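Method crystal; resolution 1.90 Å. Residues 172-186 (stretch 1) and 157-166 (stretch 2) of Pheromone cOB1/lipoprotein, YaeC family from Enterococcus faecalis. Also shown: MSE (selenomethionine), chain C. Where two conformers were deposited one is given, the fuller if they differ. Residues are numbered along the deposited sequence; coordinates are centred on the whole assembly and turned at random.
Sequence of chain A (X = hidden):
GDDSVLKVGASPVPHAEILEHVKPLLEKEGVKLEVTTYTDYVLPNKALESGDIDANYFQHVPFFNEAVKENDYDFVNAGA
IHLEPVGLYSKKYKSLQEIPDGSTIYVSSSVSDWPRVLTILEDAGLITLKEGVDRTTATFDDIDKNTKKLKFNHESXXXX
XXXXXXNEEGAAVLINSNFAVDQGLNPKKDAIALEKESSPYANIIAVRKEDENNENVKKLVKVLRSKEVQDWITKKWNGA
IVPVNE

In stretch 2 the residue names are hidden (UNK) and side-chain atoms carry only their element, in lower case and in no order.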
ATOM      1  N   ALA A 172     -13.900  13.877   1.114  1.00 23.27           N
ATOM      2  CA  ALA A 172     -12.718  13.264   0.463  1.00 23.73           C
ATOM      3  C   ALA A 172     -12.493  11.854   1.024  1.00 24.06           C
ATOM      4  O   ALA A 172     -12.944  11.544   2.132  1.00 26.01           O
ATOM      5  CB  ALA A 172     -11.476  14.131   0.640  1.00 20.40           C
ATOM      6  N   VAL A 173     -11.798  11.025   0.237  1.00 21.32           N
ATOM      7  CA  VAL A 173     -11.623   9.605   0.504  1.00 19.65           C
ATOM      8  C   VAL A 173     -10.121   9.244   0.353  1.00 19.03           C
ATOM      9  O   VAL A 173      -9.532   9.581  -0.663  1.00 21.74           O
ATOM     10  CB  VAL A 173     -12.494   8.751  -0.478  1.00 19.65           C
ATOM     11  CG1 VAL A 173     -12.431   7.245  -0.166  1.00 19.74           C
ATOM     12  CG2 VAL A 173     -13.974   9.183  -0.421  1.00 20.68           C
ATOM     13  N   LEU A 174      -9.499   8.612   1.363  1.00 20.50           N
ATOM     14  CA  LEU A 174      -8.121   8.039   1.207  1.00 20.21           C
ATOM     15  C   LEU A 174      -8.215   6.668   0.501  1.00 21.40           C
ATOM     16  O   LEU A 174      -8.887   5.782   0.999  1.00 23.60           O
ATOM     17  CB  LEU A 174      -7.446   7.852   2.569  1.00 20.63           C
ATOM     18  CG  LEU A 174      -5.915   7.622   2.598  1.00 21.74           C
ATOM     19  CD1 LEU A 174      -5.134   8.936   2.353  1.00 19.55           C
ATOM     20  CD2 LEU A 174      -5.529   6.983   3.918  1.00 19.40           C
ATOM     21  N   ILE A 175      -7.578   6.515  -0.654  1.00 21.23           N
ATOM     22  CA  ILE A 175      -7.639   5.292  -1.438  1.00 21.43           C
ATOM     23  C   ILE A 175      -6.203   4.773  -1.597  1.00 21.16           C
ATOM     24  O   ILE A 175      -5.364   5.500  -2.108  1.00 18.75           O
ATOM     25  CB  ILE A 175      -8.235   5.517  -2.848  1.00 24.49           C
ATOM     26  CG1 ILE A 175      -9.621   6.214  -2.772  1.00 24.89           C
ATOM     27  CG2 ILE A 175      -8.269   4.194  -3.575  1.00 21.82           C
ATOM     28  CD1 ILE A 175     -10.217   6.536  -4.123  1.00 23.88           C
ATOM     29  N   ASN A 176      -5.911   3.534  -1.165  1.00 19.19           N
ATOM     30  CA  ASN A 176      -4.570   2.978  -1.385  1.00 19.43           C
ATOM     31  C   ASN A 176      -4.344   2.939  -2.909  1.00 19.59           C
ATOM     32  O   ASN A 176      -5.243   2.607  -3.683  1.00 20.59           O
ATOM     33  CB  ASN A 176      -4.396   1.559  -0.792  1.00 16.95           C
ATOM     34  CG  ASN A 176      -4.613   1.499   0.701  1.00 18.88           C
ATOM     35  OD1 ASN A 176      -5.750   1.296   1.154  1.00 17.76           O
ATOM     36  ND2 ASN A 176      -3.531   1.588   1.473  1.00 17.25           N
ATOM     37  N   SER A 177      -3.148   3.289  -3.340  1.00 18.72           N
ATOM     38  CA  SER A 177      -2.852   3.445  -4.783  1.00 22.19           C
ATOM     39  C   SER A 177      -3.072   2.210  -5.625  1.00 21.10           C
ATOM     40  O   SER A 177      -3.447   2.345  -6.781  1.00 22.80           O
ATOM     41  CB  SER A 177      -1.456   3.989  -5.000  1.00 23.53           C
ATOM     42  OG  SER A 177      -1.332   5.254  -4.401  1.00 24.94           O
ATOM     43  N   ASN A 178      -2.871   1.023  -5.047  1.00 20.79           N
ATOM     44  CA  ASN A 178      -3.113  -0.227  -5.780  1.00 22.78           C
ATOM     45  C   ASN A 178      -4.552  -0.282  -6.277  1.00 22.25           C
ATOM     46  O   ASN A 178      -4.811  -0.566  -7.451  1.00 20.86           O
ATOM     47  CB  ASN A 178      -2.703  -1.478  -4.965  1.00 21.12           C
ATOM     48  CG  ASN A 178      -3.623  -1.800  -3.830  1.00 21.05           C
ATOM     49  OD1 ASN A 178      -3.548  -1.184  -2.775  1.00 20.96           O
ATOM     50  ND2 ASN A 178      -4.530  -2.777  -4.050  1.00 20.01           N
ATOM     51  N   PHE A 179      -5.479   0.097  -5.407  1.00 22.09           N
ATOM     52  CA  PHE A 179      -6.896   0.143  -5.775  1.00 24.04           C
ATOM     53  C   PHE A 179      -7.212   1.327  -6.712  1.00 21.38           C
ATOM     54  O   PHE A 179      -7.968   1.175  -7.690  1.00 22.51           O
ATOM     55  CB  PHE A 179      -7.784   0.181  -4.527  1.00 23.75           C
ATOM     56  CG  PHE A 179      -7.672  -1.021  -3.655  1.00 25.26           C
ATOM     57  CD1 PHE A 179      -7.925  -2.281  -4.152  1.00 26.44           C
ATOM     58  CD2 PHE A 179      -7.350  -0.893  -2.306  1.00 22.92           C
ATOM     59  CE1 PHE A 179      -7.823  -3.396  -3.324  1.00 25.53           C
ATOM     60  CE2 PHE A 179      -7.256  -1.994  -1.493  1.00 23.14           C
ATOM     61  CZ  PHE A 179      -7.496  -3.241  -1.993  1.00 24.99           C
ATOM     62  N   ALA A 180      -6.636   2.489  -6.426  1.00 19.55           N
ATOM     63  CA  ALA A 180      -6.892   3.696  -7.203  1.00 21.80           C
ATOM     64  C   ALA A 180      -6.432   3.517  -8.640  1.00 23.04           C
ATOM     65  O   ALA A 180      -7.188   3.767  -9.600  1.00 22.50           O
ATOM     66  CB  ALA A 180      -6.214   4.912  -6.558  1.00 21.92           C
ATOM     67  N   VAL A 181      -5.194   3.035  -8.789  1.00 24.03           N
ATOM     68  CA  VAL A 181      -4.621   2.787 -10.126  1.00 23.63           C
ATOM     69  C   VAL A 181      -5.417   1.757 -10.913  1.00 23.54           C
ATOM     70  O   VAL A 181      -5.701   1.962 -12.073  1.00 24.53           O
ATOM     71  CB  VAL A 181      -3.136   2.426 -10.032  1.00 23.08           C
ATOM     72  CG1 VAL A 181      -2.622   1.893 -11.374  1.00 25.00           C
ATOM     73  CG2 VAL A 181      -2.379   3.710  -9.618  1.00 21.95           C
ATOM     74  N   ASP A 182      -5.842   0.695 -10.256  1.00 26.09           N
ATOM     75  CA  ASP A 182      -6.643  -0.326 -10.934  1.00 27.00           C
ATOM     76  C   ASP A 182      -7.991   0.237 -11.462  1.00 25.77           C
ATOM     77  O   ASP A 182      -8.482  -0.205 -12.487  1.00 26.30           O
ATOM     78  CB  ASP A 182      -6.855  -1.530 -10.008  1.00 25.15           C
ATOM     79  CG  ASP A 182      -7.219  -2.809 -10.755  1.00 27.54           C
ATOM     80  OD1 ASP A 182      -7.157  -2.873 -11.997  1.00 30.34           O
ATOM     81  OD2 ASP A 182      -7.556  -3.768 -10.072  1.00 27.58           O
ATOM     82  N   GLN A 183      -8.576   1.201 -10.756  1.00 27.43           N
ATOM     83  CA  GLN A 183      -9.813   1.850 -11.191  1.00 31.80           C
ATOM     84  C   GLN A 183      -9.567   3.041 -12.132  1.00 32.71           C
ATOM     85  O   GLN A 183     -10.485   3.789 -12.420  1.00 33.95           O
ATOM     86  CB  GLN A 183     -10.682   2.285  -9.984  1.00 31.02           C
ATOM     87  CG  GLN A 183     -11.207   1.153  -9.124  1.00 37.05           C
ATOM     88  CD  GLN A 183     -11.902   0.042  -9.914  1.00 44.23           C
ATOM     89  OE1 GLN A 183     -11.452  -1.114  -9.911  1.00 53.64           O
ATOM     90  NE2 GLN A 183     -12.962   0.388 -10.628  1.00 48.09           N
ATOM     91  N   GLY A 184      -8.345   3.213 -12.621  1.00 29.48           N
ATOM     92  CA  GLY A 184      -8.041   4.255 -13.592  1.00 31.69           C
ATOM     93  C   GLY A 184      -7.734   5.624 -13.036  1.00 31.34           C
ATOM     94  O   GLY A 184      -7.732   6.584 -13.790  1.00 28.13           O
ATOM     95  N   LEU A 185      -7.483   5.723 -11.732  1.00 26.03           N
ATOM     96  CA  LEU A 185      -7.074   6.971 -11.139  1.00 27.76           C
ATOM     97  C   LEU A 185      -5.537   7.068 -11.204  1.00 30.86           C
ATOM     98  O   LEU A 185      -4.829   6.073 -11.041  1.00 29.30           O
ATOM     99  CB  LEU A 185      -7.537   7.073  -9.687  1.00 25.10           C
ATOM    100  CG  LEU A 185      -9.053   7.142  -9.445  1.00 26.88           C
ATOM    101  CD1 LEU A 185      -9.375   7.039  -7.955  1.00 24.65           C
ATOM    102  CD2 LEU A 185      -9.705   8.372 -10.061  1.00 29.78           C
ATOM    103  N   ASN A 186      -5.037   8.266 -11.466  1.00 31.59           N
ATOM    104  CA  ASN A 186      -3.586   8.540 -11.422  1.00 31.02           C
ATOM    105  C   ASN A 186      -3.343   9.380 -10.181  1.00 26.30           C
ATOM    106  O   ASN A 186      -3.710  10.549 -10.183  1.00 28.78           O
ATOM    107  CB  ASN A 186      -3.153   9.303 -12.653  1.00 33.96           C
ATOM    108  CG  ASN A 186      -1.667   9.622 -12.659  1.00 41.45           C
ATOM    109  OD1 ASN A 186      -0.895   9.362 -11.699  1.00 33.35           O
ATOM    110  ND2 ASN A 186      -1.251  10.187 -13.762  1.00 38.20           N
ATOM    111  N   UNK A 157     -13.841  -1.149   4.608  1.00 24.02           N
ATOM    112  CA  UNK A 157     -12.713  -1.956   4.158  1.00 25.25           C
ATOM    113  C   UNK A 157     -11.930  -1.232   3.082  1.00 21.56           C
ATOM    114  O   UNK A 157     -12.506  -0.509   2.287  1.00 21.62           O
ATOM    115  o   UNK A 157     -13.698  -4.046   5.809  1.00 37.65           O
ATOM    116  c   UNK A 157     -13.837  -4.232   4.580  1.00 41.69           C
ATOM    117  o   UNK A 157     -14.537  -5.159   4.112  1.00 53.98           O
ATOM    118  c   UNK A 157     -13.162  -3.313   3.561  1.00 29.41           C
ATOM    119  N   UNK A 158     -10.597  -1.431   3.044  1.00 22.79           N
ATOM    120  CA  UNK A 158      -9.792  -0.868   2.011  1.00 20.27           C
ATOM    121  C   UNK A 158     -10.263  -1.121   0.561  1.00 22.18           C
ATOM    122  O   UNK A 158     -10.147  -0.226  -0.288  1.00 21.70           O
ATOM    123  c   UNK A 158      -9.774  -2.100   4.086  1.00 23.48           C
ATOM    124  c   UNK A 158      -8.369  -1.769   3.695  1.00 24.04           C
ATOM    125  c   UNK A 158      -8.434  -1.546   2.236  1.00 23.92           C
ATOM    126  N   UNK A 159     -10.784  -2.313   0.288  1.00 23.77           N
ATOM    127  CA  UNK A 159     -11.302  -2.648  -1.056  1.00 26.41           C
ATOM    128  C   UNK A 159     -12.550  -1.841  -1.468  1.00 28.44           C
ATOM    129  O   UNK A 159     -12.914  -1.842  -2.630  1.00 25.79           O
ATOM    130  c   UNK A 159     -11.596  -4.139  -1.140  1.00 29.14           C
ATOM    131  N   UNK A 160     -13.227  -1.156  -0.546  1.00 27.81           N
ATOM    132  CA  UNK A 160     -14.433  -0.415  -0.970  1.00 28.95           C
ATOM    133  C   UNK A 160     -14.229   1.113  -1.034  1.00 26.02           C
ATOM    134  O   UNK A 160     -15.156   1.837  -1.379  1.00 25.62           O
ATOM    135  c   UNK A 160     -15.887  -2.298  -0.016  1.00 32.99           C
ATOM    136  c   UNK A 160     -15.715  -0.776  -0.166  1.00 36.15           C
ATOM    137  c   UNK A 160     -17.218   0.330   1.578  1.00 43.36           C
ATOM    138  c   UNK A 160     -15.805  -0.002   1.160  1.00 36.74           C
ATOM    139  N   UNK A 161     -13.013   1.588  -0.813  1.00 23.34           N
ATOM    140  CA  UNK A 161     -12.760   3.025  -0.749  1.00 23.30           C
ATOM    141  C   UNK A 161     -13.029   3.680  -2.103  1.00 23.82           C
ATOM    142  O   UNK A 161     -13.509   4.814  -2.139  1.00 23.41           O
ATOM    143  c   UNK A 161     -11.353   3.347  -0.247  1.00 23.25           C
ATOM    144  c   UNK A 161     -11.011   2.713   1.105  1.00 22.30           C
ATOM    145  c   UNK A 161     -12.289   4.900   2.515  1.00 20.82           C
ATOM    146 se   UNK A 161     -12.334   2.965   2.465  0.75 24.14          SE
ATOM    147  N   UNK A 162     -12.721   2.984  -3.204  1.00 24.15           N
ATOM    148  CA  UNK A 162     -13.052   3.496  -4.523  1.00 23.64           C
ATOM    149  C   UNK A 162     -14.563   3.636  -4.749  1.00 26.50           C
ATOM    150  O   UNK A 162     -15.010   4.528  -5.494  1.00 29.48           O
ATOM    151  c   UNK A 162     -10.858   2.740  -5.572  1.00 21.18           C
ATOM    152  o   UNK A 162     -12.851   1.302  -5.589  1.00 23.68           O
ATOM    153  c   UNK A 162     -12.417   2.667  -5.654  1.00 23.74           C
ATOM    154  N   UNK A 163     -15.352   2.775  -4.127  1.00 26.15           N
ATOM    155  CA  UNK A 163     -16.821   2.899  -4.186  1.00 26.91           C
ATOM    156  C   UNK A 163     -17.306   4.164  -3.480  1.00 27.32           C
ATOM    157  O   UNK A 163     -18.139   4.896  -4.013  1.00 26.39           O
ATOM    158  c   UNK A 163     -17.489   1.638  -3.615  1.00 28.37           C
ATOM    159  o   UNK A 163     -16.998   0.529  -4.370  1.00 28.32           O
ATOM    160  c   UNK A 163     -19.026   1.694  -3.693  1.00 29.70           C
ATOM    161  N   UNK A 164     -16.790   4.402  -2.277  1.00 26.48           N
ATOM    162  CA  UNK A 164     -17.124   5.615  -1.534  1.00 27.98           C
ATOM    163  C   UNK A 164     -16.796   6.889  -2.357  1.00 28.48           C
ATOM    164  O   UNK A 164     -17.596   7.827  -2.408  1.00 27.82           O
ATOM    165  c   UNK A 164     -16.095   4.514   2.045  1.00 30.40           C
ATOM    166  c   UNK A 164     -16.408   5.638  -0.187  1.00 28.06           C
ATOM    167  c   UNK A 164     -16.950   4.592   0.805  1.00 30.46           C
ATOM    168  c   UNK A 164     -18.399   4.850   1.155  1.00 29.04           C
ATOM    169  N   UNK A 165     -15.643   6.880  -3.001  1.00 23.87           N
ATOM    170  CA  UNK A 165     -15.236   7.971  -3.867  1.00 23.90           C
ATOM    171  C   UNK A 165     -16.210   8.144  -5.036  1.00 25.42           C
ATOM    172  O   UNK A 165     -16.686   9.270  -5.291  1.00 25.01           O
ATOM    173  c   UNK A 165     -13.802   7.723  -4.388  1.00 23.40           C
ATOM    174  c   UNK A 165     -12.779  10.061  -7.855  1.00 25.91           C
ATOM    175  c   UNK A 165     -12.734  10.654  -6.599  1.00 24.63           C
ATOM    176  c   UNK A 165     -13.126   8.717  -7.999  1.00 26.50           C
ATOM    177  c   UNK A 165     -13.448   7.970  -6.878  1.00 25.41           C
ATOM    178  o   UNK A 165     -12.441  10.760  -8.955  1.00 25.61           O
ATOM    179  c   UNK A 165     -13.073   9.892  -5.471  1.00 24.84           C
ATOM    180  c   UNK A 165     -13.426   8.541  -5.597  1.00 25.45           C
ATOM    181  N   UNK A 166     -16.516   7.034  -5.714  1.00 28.05           N
ATOM    182  CA  UNK A 166     -17.403   7.062  -6.876  0.50 30.26           C
ATOM    183  C   UNK A 166     -18.840   7.526  -6.476  1.00 31.64           C
ATOM    184  O   UNK A 166     -19.454   8.298  -7.199  1.00 31.66           O
ATOM    185  o   UNK A 166     -17.193   6.789  -9.802  0.50 37.75           O
ATOM    186  c   UNK A 166     -17.371   5.736  -7.659  0.50 32.18           C
ATOM    187  c   UNK A 166     -17.774   5.912  -9.121  0.50 35.36           C
ATOM    188  o   UNK A 166     -18.656   5.162  -9.595  0.50 37.33           O
TER
HETATM  189  N   MSE C 301      -0.412  -1.272  -1.745  1.00 19.20           N
HETATM  190  CA  MSE C 301      -0.877  -0.666  -0.434  1.00 18.99           C
HETATM  191  C   MSE C 301      -0.172   0.652  -0.104  1.00 24.73           C
HETATM  192  O   MSE C 301       1.054   0.751  -0.267  1.00 21.57           O
HETATM  193  OXT MSE C 301      -0.815   1.608   0.408  1.00 22.97           O
HETATM  194  CB  MSE C 301      -0.752  -1.651   0.728  1.00 17.28           C
HETATM  195  CG  MSE C 301      -1.357  -1.181   2.056  1.00 20.42           C
HETATM  196 SE   MSE C 301      -0.883  -2.380   3.484  0.75 22.55          SE
HETATM  197  CE  MSE C 301      -1.931  -3.986   2.950  1.00 17.81           C
HETATM  198  O   HOH W   1      -8.129   1.829  -0.251  1.00 28.07           O

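Position 157 carries two side-chain carbons, the second bearing two oxygens. This is a carboxylate bonded directly to CB, and it is out of reach of stretch 1: Asp157. At 158 three carbons close a ring onto the backbone N; CB lies 3.9 Å from Phe179 CE2, and the backbone O lies 3.5 Å from Phe179 CD2. This is Pro158.

Position 159 has a single side-chain carbon. Its CA sits 4.1 Å from the centroid of the six ring carbons of Phe179 (CG to CZ), 17° off the ring normal, a CH-pi contact over the face. This is Ala159. Position 160 has four carbons, forked at the first, with one arm two carbons long; it points away from stretch 1 and is Ile160.

Position 161 holds an unbranched chain of two carbons, a selenium and a terminal carbon. All three chi angles are m, and the folded chain brings the terminal carbon to 3.6 Å from Val173 CG1. The backbone O of 161 is closer still, 3.3 Å from the same CG1. The selenium is the signature of selenomethionine in a methionine position: Met161.

At 162 one carbon carries an oxygen and a carbon. The methyl carbon meets Ile175 CG2 at 3.6 Å and Phe179 CB at 4.1 Å, and both the methyl carbon and the oxygen of 162 lie 3.9 Å from Gln183 CG. This is Thr162. Position 163 shows the same atoms but points away without contact: Thr163.

Position 164 has four carbons forked at the second, and its CB is 4.3 Å from Val173 CG1; the fork distinguishes Leu164 from the isoleucine pattern seen earlier. Position 165 has one carbon, then a six-carbon ring bearing an oxygen. Ile175 CD1 is 3.8 Å from CB of 165, and Leu185 CD2 is 3.8 Å from the ring oxygen of 165: Tyr165. Position 166 again shows two carbons with two oxygens on the second, and makes no contact: Asp166.

The strand and helix axes run nearly antiparallel, at 156°, and approach to 8.0 Å. Between them, Val173 and Ile175 pack against Met161, Thr162 and Tyr165, while Phe179 covers the turn at Pro158 and Ala159. No direct hydrogen bond crosses the contact, which buries 583 Å² and rests largely on apolar packing. One water supplies a polar link: it donates to Pro158 O (2.9 Å from the water O) and Asn176 OD1 (2.8 Å), and accepts from Asn176 N (2.9 Å). The amide's other end is directed to the ligand, with Asn176 ND2 donating to selenomethionine OXT at 2.9 Å, so one side chain joins the water-bridged contact to the bound group.

Stretch 2 (157-166) DPAIMTTLYD
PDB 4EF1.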